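Local coordinates for protein purine nucleoside phosphorylase YlmD (Geobacillus stearothermophilus, PDB 6T1B) that catalyses the phosphorolysis of adenosine, inosine and S-methyl-5'-thioadenosine to the free base and a ribose 1-phosphate, and also deaminates adenosine, using a catalytic zinc ion, at residues V117-C122 with G137-A142. Numbering follows the deposited sequence.
With NOS (inosine), chain B.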
ATOM      1  N   VAL A 117      -2.112 -15.899   5.748  1.00 14.37           N
ATOM      2  CA  VAL A 117      -2.140 -14.627   6.456  1.00 12.13           C
ATOM      3  C   VAL A 117      -2.246 -13.537   5.398  1.00 15.10           C
ATOM      4  O   VAL A 117      -1.318 -13.355   4.603  1.00 15.07           O
ATOM      5  CB  VAL A 117      -0.860 -14.437   7.295  1.00 14.82           C
ATOM      6  CG1 VAL A 117      -0.850 -13.082   7.950  1.00 15.88           C
ATOM      7  CG2 VAL A 117      -0.751 -15.547   8.311  1.00 17.35           C
ATOM      8  N   LEU A 118      -3.351 -12.804   5.380  1.00 11.82           N
ATOM      9  CA  LEU A 118      -3.551 -11.748   4.396  1.00 12.75           C
ATOM     10  C   LEU A 118      -3.206 -10.412   5.021  1.00 11.13           C
ATOM     11  O   LEU A 118      -3.939  -9.913   5.871  1.00 11.80           O
ATOM     12  CB  LEU A 118      -4.983 -11.746   3.854  1.00 12.39           C
ATOM     13  CG  LEU A 118      -5.142 -10.889   2.595  1.00 11.32           C
ATOM     14  CD1 LEU A 118      -4.531 -11.550   1.368  1.00 13.63           C
ATOM     15  CD2 LEU A 118      -6.601 -10.507   2.346  1.00 13.07           C
ATOM     16  N   LEU A 119      -2.102  -9.800   4.593  1.00 11.06           N
ATOM     17  CA  LEU A 119      -1.767  -8.460   5.040  1.00 10.38           C
ATOM     18  C   LEU A 119      -2.719  -7.506   4.343  1.00 10.33           C
ATOM     19  O   LEU A 119      -2.918  -7.610   3.123  1.00 11.59           O
ATOM     20  CB  LEU A 119      -0.325  -8.124   4.666  1.00  9.84           C
ATOM     21  CG  LEU A 119       0.694  -9.186   5.120  1.00 12.26           C
ATOM     22  CD1 LEU A 119       2.080  -8.734   4.677  1.00 12.42           C
ATOM     23  CD2 LEU A 119       0.657  -9.457   6.573  1.00 12.21           C
ATOM     24  N   ALA A 120      -3.276  -6.550   5.077  1.00  9.89           N
ATOM     25  CA  ALA A 120      -4.358  -5.732   4.548  1.00 10.25           C
ATOM     26  C   ALA A 120      -4.210  -4.315   5.087  1.00 10.74           C
ATOM     27  O   ALA A 120      -4.361  -4.085   6.295  1.00 10.77           O
ATOM     28  CB  ALA A 120      -5.698  -6.356   4.944  1.00 12.13           C
ATOM     29  N   LEU A 121      -3.937  -3.358   4.183  1.00  9.07           N
ATOM     30  CA  LEU A 121      -3.733  -1.959   4.529  1.00  8.95           C
ATOM     31  C   LEU A 121      -4.641  -1.068   3.668  1.00  9.11           C
ATOM     32  O   LEU A 121      -4.958  -1.418   2.524  1.00  9.87           O
ATOM     33  CB  LEU A 121      -2.260  -1.542   4.359  1.00 10.50           C
ATOM     34  CG  LEU A 121      -1.313  -1.911   5.503  1.00 10.57           C
ATOM     35  CD1 LEU A 121      -0.937  -3.373   5.673  1.00 11.52           C
ATOM     36  CD2 LEU A 121      -0.032  -1.073   5.380  1.00 12.89           C
ATOM     37  N   CYS A 122      -5.042   0.070   4.231  1.00  8.64           N
ATOM     38  CA  CYS A 122      -5.992   0.960   3.593  1.00  8.84           C
ATOM     39  C   CYS A 122      -5.314   2.133   2.915  1.00  9.20           C
ATOM     40  O   CYS A 122      -4.326   2.666   3.450  1.00  9.96           O
ATOM     41  CB  CYS A 122      -6.941   1.508   4.654  1.00 10.31           C
ATOM     42  SG  CYS A 122      -8.174   0.325   5.230  1.00 13.73           S
ATOM     43  N   GLY A 137       9.357 -17.214   0.430  1.00 19.13           N
ATOM     44  CA  GLY A 137       8.008 -17.188   0.953  1.00 18.66           C
ATOM     45  C   GLY A 137       7.690 -15.976   1.804  1.00 16.51           C
ATOM     46  O   GLY A 137       6.798 -16.044   2.650  1.00 17.86           O
ATOM     47  N   LEU A 138       8.330 -14.831   1.552  1.00 15.42           N
ATOM     48  CA  LEU A 138       8.053 -13.591   2.261  1.00 13.99           C
ATOM     49  C   LEU A 138       7.157 -12.712   1.412  1.00 14.60           C
ATOM     50  O   LEU A 138       7.359 -12.597   0.190  1.00 14.60           O
ATOM     51  CB  LEU A 138       9.335 -12.801   2.539  1.00 16.54           C
ATOM     52  CG  LEU A 138      10.093 -13.195   3.796  1.00 17.99           C
ATOM     53  CD1 LEU A 138      11.550 -12.801   3.735  1.00 27.61           C
ATOM     54  CD2 LEU A 138       9.397 -12.539   4.989  1.00 23.65           C
ATOM     55  N   VAL A 139       6.180 -12.096   2.061  1.00 13.59           N
ATOM     56  CA  VAL A 139       5.409 -11.031   1.442  1.00 13.05           C
ATOM     57  C   VAL A 139       5.387  -9.873   2.428  1.00 11.76           C
ATOM     58  O   VAL A 139       5.407 -10.078   3.653  1.00 12.15           O
ATOM     59  CB  VAL A 139       3.971 -11.452   1.051  1.00 14.12           C
ATOM     60  CG1 VAL A 139       3.996 -12.520  -0.032  1.00 14.58           C
ATOM     61  CG2 VAL A 139       3.158 -11.901   2.281  1.00 14.72           C
ATOM     62  N   GLY A 140       5.278  -8.656   1.896  1.00 11.37           N
ATOM     63  CA  GLY A 140       5.196  -7.480   2.736  1.00 10.60           C
ATOM     64  C   GLY A 140       4.343  -6.426   2.077  1.00 10.60           C
ATOM     65  O   GLY A 140       4.146  -6.432   0.852  1.00 10.70           O
ATOM     66  N   LEU A 141       3.876  -5.492   2.904  1.00  9.22           N
ATOM     67  CA  LEU A 141       3.053  -4.410   2.394  1.00 10.05           C
ATOM     68  C   LEU A 141       3.272  -3.200   3.279  1.00  9.10           C
ATOM     69  O   LEU A 141       3.175  -3.285   4.515  1.00  9.59           O
ATOM     70  CB  LEU A 141       1.573  -4.832   2.405  1.00  9.84           C
ATOM     71  CG  LEU A 141       0.543  -3.843   1.876  1.00 10.45           C
ATOM     72  CD1 LEU A 141       0.835  -3.364   0.478  1.00 11.39           C
ATOM     73  CD2 LEU A 141      -0.839  -4.516   1.956  1.00 11.27           C
ATOM     74  N   ALA A 142       3.531  -2.057   2.655  1.00  9.85           N
ATOM     75  CA  ALA A 142       3.774  -0.812   3.368  1.00  9.74           C
ATOM     76  C   ALA A 142       2.941   0.323   2.803  1.00 10.79           C
ATOM     77  O   ALA A 142       2.635   0.355   1.609  1.00 10.85           O
ATOM     78  CB  ALA A 142       5.265  -0.431   3.319  1.00 11.19           C
TER
HETATM   79  N9  NOS B 301      -7.806   4.953   8.061  1.00 28.56           N
HETATM   80  C4  NOS B 301      -7.420   3.677   8.247  1.00 26.01           C
HETATM   81  N3  NOS B 301      -6.098   3.016   8.358  1.00 25.85           N
HETATM   82  C2  NOS B 301      -6.036   1.603   8.605  1.00 25.92           C
HETATM   83  N1  NOS B 301      -7.227   0.814   8.744  1.00 25.76           N
HETATM   84  C6  NOS B 301      -8.513   1.392   8.645  1.00 23.83           C
HETATM   85  O6  NOS B 301      -9.470   0.675   8.757  1.00 19.81           O
HETATM   86  C5  NOS B 301      -8.553   2.910   8.379  1.00 24.18           C
HETATM   87  N7  NOS B 301      -9.571   3.696   8.216  1.00 21.97           N
HETATM   88  C8  NOS B 301      -9.143   4.943   8.032  1.00 27.12           C
HETATM   89  C5' NOS B 301      -4.390   5.238   5.463  1.00 40.47           C
HETATM   90  O5' NOS B 301      -4.171   5.686   4.128  1.00 41.78           O
HETATM   91  C4' NOS B 301      -5.070   6.302   6.286  1.00 38.12           C
HETATM   92  O4' NOS B 301      -6.452   5.921   6.471  1.00 35.88           O
HETATM   93  C1' NOS B 301      -6.804   6.011   7.836  1.00 33.55           C
HETATM   94  C2' NOS B 301      -5.504   5.913   8.627  1.00 36.43           C
HETATM   95  O2' NOS B 301      -5.618   6.613   9.859  1.00 37.52           O
HETATM   96  C3' NOS B 301      -4.487   6.549   7.678  1.00 38.34           C
HETATM   97  O3' NOS B 301      -4.427   7.965   7.918  1.00 39.57           O
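Leu121 and Leu141 pass one another side by side, pointing opposite ways, and with Leu119 they make up the packed part of this contact. Leu141 CG stands anti to the backbone N (chi1 -179°), which puts it 4.1 Å from Leu121 CD1; CD2 of Leu141 lies 3.9 Å from that same methyl and equally near the backbone oxygen of Leu119. The other methyl of Leu121, CD2, rests against the backbone of strand 138-142, 4.0 Å from Leu141 O. Leucine suits position 121 because its two methyls can touch a side chain and a peptide group at once; in Leu141 one methyl does both. An alanine in place of Leu121 would probably open a gap beside Leu141 CG and CD2 and leave Leu141 O without its methyl neighbour. The zinc ligand His143 is close by, its side chain about 4 Å from that of Leu121 at the nearest atoms. Leu119 CD1 rests on the opposing backbone, 3.7 Å from Val139 O and near Gly140 CA, on the face from which a CB would point away.

No hydrogen bond joins the strands, which run nearly parallel (11°) with axes 7.6 Å apart at closest approach. They belong to two different mixed sheets of the YfiH/LACC1 fold, and this is face-to-face packing between those sheets; every residue that touches across it is buried. Leu110 of strand 109-112 touches both Leu119 and Leu121, while Ile268 of strand 264-269 adjoins Leu119 and Val139.

The looser side begins at Val139, whose CG2 is 4.1 Å from Leu119 CD1. Beyond it Gly137, partly exposed and with positive phi, forms a G1 beta bulge with Leu138 opposite Ala133. At the far end Cys122 turns to the inosine instead: its carbonyl oxygen accepts a hydrogen bond from the ribose O5' (3.1 Å).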